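Local atomic coordinates of C-1-tetrahydrofolate synthase, cytoplasmic, putative (Trypanosoma brucei, PDB entry 4CJX), a protein that probably interconverts tetrahydrofolate one-carbon forms as a homodimeric, NADP-dependent methylenetetrahydrofolate dehydrogenase and methenyltetrahydrofolate cyclohydrolase. Residues B[167-172]-B[301-306]. Sequence-based numbering, arbitrary orientation.
Sequences TASAVM and VSMLLK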
ATOM      1  N   THR B 167      15.289   2.303   0.217  1.00 17.37           N
ATOM      2  CA  THR B 167      15.153   3.666   0.714  1.00 17.05           C
ATOM      3  C   THR B 167      14.267   3.698   1.947  1.00 16.71           C
ATOM      4  O   THR B 167      14.651   4.273   2.975  1.00 16.05           O
ATOM      5  CB  THR B 167      14.616   4.641  -0.352  1.00 16.80           C
ATOM      6  OG1 THR B 167      15.436   4.576  -1.532  1.00 17.58           O
ATOM      7  CG2 THR B 167      14.630   6.055   0.210  1.00 16.26           C
ATOM      8  N   ALA B 168      13.109   3.035   1.850  1.00 16.87           N
ATOM      9  CA  ALA B 168      12.177   2.927   2.979  1.00 16.79           C
ATOM     10  C   ALA B 168      12.874   2.293   4.147  1.00 17.22           C
ATOM     11  O   ALA B 168      12.770   2.750   5.280  1.00 16.90           O
ATOM     12  CB  ALA B 168      10.963   2.104   2.605  1.00 17.00           C
ATOM     13  N   SER B 169      13.608   1.234   3.856  1.00 18.00           N
ATOM     14  CA  SER B 169      14.357   0.560   4.886  1.00 18.82           C
ATOM     15  C   SER B 169      15.394   1.467   5.609  1.00 18.40           C
ATOM     16  O   SER B 169      15.571   1.382   6.825  1.00 18.42           O
ATOM     17  CB  SER B 169      15.049  -0.601   4.245  1.00 20.00           C
ATOM     18  OG  SER B 169      15.556  -1.424   5.227  1.00 21.68           O
ATOM     19  N   ALA B 170      16.096   2.288   4.829  1.00 17.91           N
ATOM     20  CA  ALA B 170      17.082   3.217   5.334  1.00 17.95           C
ATOM     21  C   ALA B 170      16.431   4.244   6.273  1.00 17.23           C
ATOM     22  O   ALA B 170      17.011   4.564   7.288  1.00 17.70           O
ATOM     23  CB  ALA B 170      17.769   3.931   4.185  1.00 17.63           C
ATOM     24  N   VAL B 171      15.233   4.723   5.934  1.00 16.49           N
ATOM     25  CA  VAL B 171      14.508   5.659   6.784  1.00 16.16           C
ATOM     26  C   VAL B 171      14.230   5.026   8.127  1.00 16.76           C
ATOM     27  O   VAL B 171      14.456   5.648   9.185  1.00 16.30           O
ATOM     28  CB  VAL B 171      13.173   6.111   6.160  1.00 15.50           C
ATOM     29  CG1 VAL B 171      12.317   6.814   7.183  1.00 15.45           C
ATOM     30  CG2 VAL B 171      13.423   7.027   4.970  1.00 15.29           C
ATOM     31  N   MET B 172      13.733   3.787   8.091  1.00 17.35           N
ATOM     32  CA  MET B 172      13.381   3.104   9.324  1.00 18.60           C
ATOM     33  C   MET B 172      14.642   2.858  10.149  1.00 19.65           C
ATOM     34  O   MET B 172      14.632   2.998  11.374  1.00 19.84           O
ATOM     35  CB  MET B 172      12.619   1.780   9.050  1.00 19.63           C
ATOM     36  CG  MET B 172      11.260   1.934   8.377  1.00 18.99           C
ATOM     37  SD  MET B 172      10.203   3.212   9.078  1.00 18.85           S
ATOM     38  CE  MET B 172       9.599   2.450  10.583  1.00 19.98           C
ATOM     39  N   VAL B 301      22.159   2.528   0.237  1.00 20.99           N
ATOM     40  CA  VAL B 301      23.101   1.568  -0.343  1.00 22.04           C
ATOM     41  C   VAL B 301      23.333   0.384   0.593  1.00 23.09           C
ATOM     42  O   VAL B 301      23.371  -0.771   0.142  1.00 23.82           O
ATOM     43  CB  VAL B 301      24.467   2.217  -0.678  1.00 22.23           C
ATOM     44  CG1 VAL B 301      25.471   1.176  -1.160  1.00 23.76           C
ATOM     45  CG2 VAL B 301      24.310   3.323  -1.710  1.00 21.48           C
ATOM     46  N   SER B 302      23.488   0.667   1.890  1.00 23.05           N
ATOM     47  CA  SER B 302      23.721  -0.373   2.891  1.00 24.30           C
ATOM     48  C   SER B 302      22.542  -1.338   3.016  1.00 24.35           C
ATOM     49  O   SER B 302      22.731  -2.531   3.248  1.00 24.97           O
ATOM     50  CB  SER B 302      24.009   0.252   4.266  1.00 24.19           C
ATOM     51  OG  SER B 302      25.194   1.028   4.197  1.00 25.00           O
ATOM     52  N   MET B 303      21.335  -0.818   2.885  1.00 23.11           N
ATOM     53  CA  MET B 303      20.145  -1.673   2.949  1.00 23.81           C
ATOM     54  C   MET B 303      20.015  -2.614   1.743  1.00 23.74           C
ATOM     55  O   MET B 303      19.453  -3.701   1.873  1.00 24.23           O
ATOM     56  CB  MET B 303      18.874  -0.833   3.100  1.00 23.58           C
ATOM     57  CG  MET B 303      18.779  -0.034   4.401  1.00 23.96           C
ATOM     58  SD  MET B 303      19.047  -1.018   5.889  1.00 28.23           S
ATOM     59  CE  MET B 303      20.772  -0.734   6.203  1.00 27.98           C
ATOM     60  N   LEU B 304      20.503  -2.189   0.584  1.00 22.85           N
ATOM     61  CA  LEU B 304      20.505  -3.039  -0.602  1.00 23.67           C
ATOM     62  C   LEU B 304      21.422  -4.229  -0.348  1.00 25.10           C
ATOM     63  O   LEU B 304      21.096  -5.342  -0.712  1.00 25.82           O
ATOM     64  CB  LEU B 304      20.968  -2.274  -1.847  1.00 23.31           C
ATOM     65  CG  LEU B 304      21.416  -3.108  -3.053  1.00 24.57           C
ATOM     66  CD1 LEU B 304      20.256  -3.925  -3.610  1.00 24.84           C
ATOM     67  CD2 LEU B 304      22.012  -2.233  -4.143  1.00 24.41           C
ATOM     68  N   LEU B 305      22.568  -3.965   0.279  1.00 25.37           N
ATOM     69  CA  LEU B 305      23.535  -5.009   0.618  1.00 27.12           C
ATOM     70  C   LEU B 305      22.951  -5.964   1.679  1.00 27.76           C
ATOM     71  O   LEU B 305      23.169  -7.175   1.632  1.00 28.96           O
ATOM     72  CB  LEU B 305      24.844  -4.386   1.110  1.00 27.33           C
ATOM     73  CG  LEU B 305      25.563  -3.438   0.140  1.00 27.07           C
ATOM     74  CD1 LEU B 305      26.947  -3.117   0.674  1.00 27.95           C
ATOM     75  CD2 LEU B 305      25.680  -4.011  -1.260  1.00 27.94           C
ATOM     76  N   LYS B 306      22.202  -5.398   2.629  1.00 26.51           N
ATOM     77  CA  LYS B 306      21.517  -6.198   3.641  1.00 26.87           C
ATOM     78  C   LYS B 306      20.468  -7.144   2.997  1.00 26.77           C
ATOM     79  O   LYS B 306      20.511  -8.357   3.218  1.00 28.20           O
ATOM     80  CB  LYS B 306      20.914  -5.285   4.721  1.00 25.90           C
ATOM     81  CG  LYS B 306      20.454  -6.038   5.960  1.00 27.08           C
ATOM     82  CD  LYS B 306      20.104  -5.093   7.092  1.00 26.47           C
ATOM     83  CE  LYS B 306      19.721  -5.843   8.367  1.00 27.82           C
ATOM     84  NZ  LYS B 306      18.802  -5.010   9.218  1.00 27.03           N
TER
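M303 reaches from helix 296-316 to the flank of helix 166-178 and sets its CB, CG and SD against S169, with CG alone also reaching A170. The helices come close here: the CA atoms of A170 and M303 are 6.2 Å apart. Both S169 and M303 start their side chains toward the opposite helix. In M303, CG stands anti to the carbonyl carbon (chi1 -64°), which carries the methylene across the gap to lie 3.6 Å from the backbone N of A170. CG of M303 lies 4.1 Å from CB of A170, an apolar touch made by the methylene rather than by the thioether. The chain then bends at chi2 (-52°) and chi3, and SD of M303 comes alongside S169, 3.6 Å from OG of S169. With OG of S169 anti to its N (chi1 -168°), the hydroxyl faces both CG and SD of M303. CB of S169 is 3.8 Å from CG of M303. No hydrogen bond links the two segments; the evidence is for van der Waals contact between small residues and one bent methionine. I37 of helix 30-51 also touches M303, while V296, V299 and T300 pack on A170 from the preceding turns of helix 296-316. V301, in the same stretch of helix 296-316, touches the bound inhibitor. This helix-helix packing joins helix 166-178 to the long C-terminal helix 296-316, which itself packs on helices 30-51 and 68-83, beside the folate-site cleft of the two-domain FolD fold.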